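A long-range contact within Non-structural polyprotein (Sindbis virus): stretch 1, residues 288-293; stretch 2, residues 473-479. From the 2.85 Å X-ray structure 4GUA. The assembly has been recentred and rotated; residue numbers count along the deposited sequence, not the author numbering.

Stretch 1 (288-293) FVRVSA
Stretch 2 473-479: ALDRTDA

An extended strand meets a tight turn here, burying 366 Å² in all. Stretch 1 turns a corner at Val 289 (phi/psi -67/-45), then runs extended through Arg 290 (-131/155) and Val 291 (-146/135) to Ala 293. Stretch 2 comes out of a helix and folds into a type I turn from Leu 474 to Thr 477, with Asp 475 (-67/-21) and Arg 476 (-89/15) at its corners. The CA atoms of Arg 290 and Asp 475 lie 6.2 Å apart, those of Ser 292 and Asp 478 7.4 Å.

Arg 290 (m, t, t, chi4 -93°) is long enough to carry its charge among the turn's carbonyls: NH1 lies 2.9 Å from Thr 477 O and equally 2.9 Å from Asp 475 O, the latter at too poor an angle for a hydrogen bond. Its NH2 forms a long salt bridge, 3.8 Å, to Asp 475 OD1, which lies well out of the guanidinium plane, so only charge acts; both Asp 475 carboxylate oxygens are hydrogen-bonded elsewhere in the structure.

The CA-to-CB bond of Arg 476 (chi1 m, chi2 -16°, chi3 t, chi4 178°) points away, but the side chain's end comes nearer, and Val 289 O lies over one guanidinium face, 3.8 Å from Arg 476 NH1.

Ser 292 (t), whose CA-to-CB bond points toward stretch 2, donates from OG to OD1 of Asp 478 (chi1 m, chi2 -32°) at 2.9 Å. Thr 477 (p) braces the turn internally, OG1 donating to Leu 474 O at 3.0 Å; Thr 477 N also donates to Leu 474 O, weakly, at 3.3 Å, so its hydroxyl lets one residue reach the same carbonyl twice.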

# COMPACT_ATOMS: atom_id res chain seq x y z
N PHE A 288 -6.36 -9.07 6.76
CA PHE A 288 -7.30 -8.45 7.71
C PHE A 288 -8.38 -7.64 7.01
O PHE A 288 -8.18 -7.15 5.90
CB PHE A 288 -6.56 -7.54 8.69
CG PHE A 288 -5.63 -8.28 9.61
CD1 PHE A 288 -4.36 -8.65 9.20
CD2 PHE A 288 -6.03 -8.58 10.90
CE1 PHE A 288 -3.50 -9.32 10.05
CE2 PHE A 288 -5.18 -9.25 11.76
CZ PHE A 288 -3.91 -9.63 11.33
N VAL A 289 -9.52 -7.50 7.68
CA VAL A 289 -10.65 -6.75 7.14
C VAL A 289 -10.31 -5.26 7.06
O VAL A 289 -10.57 -4.61 6.05
CB VAL A 289 -11.90 -6.92 8.04
CG1 VAL A 289 -13.07 -6.15 7.46
CG2 VAL A 289 -12.27 -8.38 8.16
N ARG A 290 -9.71 -4.74 8.13
CA ARG A 290 -9.31 -3.34 8.20
C ARG A 290 -7.87 -3.21 8.69
O ARG A 290 -7.36 -4.09 9.39
CB ARG A 290 -10.17 -2.57 9.20
CG ARG A 290 -11.59 -2.28 8.81
CD ARG A 290 -12.20 -1.45 9.92
NE ARG A 290 -13.60 -1.12 9.71
CZ ARG A 290 -14.04 -0.02 9.12
NH1 ARG A 290 -13.19 0.89 8.65
NH2 ARG A 290 -15.35 0.18 9.00
N VAL A 291 -7.23 -2.12 8.32
CA VAL A 291 -5.98 -1.74 8.95
C VAL A 291 -5.88 -0.22 9.02
O VAL A 291 -6.17 0.48 8.05
CB VAL A 291 -4.75 -2.35 8.23
CG1 VAL A 291 -4.81 -2.09 6.74
CG2 VAL A 291 -3.46 -1.81 8.82
N SER A 292 -5.47 0.27 10.19
CA SER A 292 -5.31 1.69 10.45
C SER A 292 -4.01 1.88 11.20
O SER A 292 -3.18 0.98 11.25
CB SER A 292 -6.48 2.23 11.27
OG SER A 292 -6.50 3.65 11.26
N ALA A 293 -3.80 3.08 11.74
CA ALA A 293 -2.59 3.41 12.48
C ALA A 293 -2.89 4.38 13.61
O ALA A 293 -3.92 5.05 13.63
CB ALA A 293 -1.55 4.00 11.56
N ALA A 473 -15.54 0.19 -0.11
CA ALA A 473 -14.93 1.51 -0.10
C ALA A 473 -14.69 2.04 1.32
O ALA A 473 -13.62 2.57 1.61
CB ALA A 473 -15.80 2.49 -0.88
N LEU A 474 -15.68 1.89 2.19
CA LEU A 474 -15.67 2.57 3.49
C LEU A 474 -15.02 1.78 4.63
O LEU A 474 -14.85 2.31 5.73
CB LEU A 474 -17.08 3.00 3.89
CG LEU A 474 -17.57 4.22 3.09
CD1 LEU A 474 -19.07 4.35 3.16
CD2 LEU A 474 -16.91 5.47 3.63
N ASP A 475 -14.65 0.53 4.38
CA ASP A 475 -13.79 -0.19 5.30
C ASP A 475 -12.42 0.48 5.28
O ASP A 475 -11.62 0.37 6.21
CB ASP A 475 -13.65 -1.65 4.88
CG ASP A 475 -14.90 -2.46 5.16
OD1 ASP A 475 -15.83 -1.93 5.82
OD2 ASP A 475 -14.96 -3.63 4.73
N ARG A 476 -12.18 1.20 4.19
CA ARG A 476 -10.92 1.87 3.91
C ARG A 476 -10.89 3.28 4.49
O ARG A 476 -10.12 4.12 4.04
CB ARG A 476 -10.64 1.88 2.40
CG ARG A 476 -9.94 0.62 1.88
CD ARG A 476 -9.32 -0.21 2.98
NE ARG A 476 -9.03 -1.58 2.56
CZ ARG A 476 -8.46 -2.48 3.35
NH1 ARG A 476 -8.09 -2.16 4.58
NH2 ARG A 476 -8.25 -3.71 2.91
N THR A 477 -11.83 3.57 5.40
CA THR A 477 -11.76 4.80 6.19
C THR A 477 -11.73 4.51 7.69
O THR A 477 -11.85 3.36 8.12
CB THR A 477 -12.98 5.70 5.92
OG1 THR A 477 -14.16 5.11 6.49
CG2 THR A 477 -13.19 5.92 4.43
N ASP A 478 -11.55 5.56 8.49
CA ASP A 478 -11.64 5.46 9.95
C ASP A 478 -12.99 5.93 10.49
O ASP A 478 -13.19 6.02 11.69
CB ASP A 478 -10.52 6.27 10.60
CG ASP A 478 -9.16 5.62 10.42
OD1 ASP A 478 -9.11 4.38 10.37
OD2 ASP A 478 -8.16 6.36 10.33
N ALA A 479 -13.91 6.25 9.58
CA ALA A 479 -15.17 6.88 9.96
C ALA A 479 -16.22 5.88 10.45
O ALA A 479 -16.28 4.75 9.99
CB ALA A 479 -15.73 7.65 8.77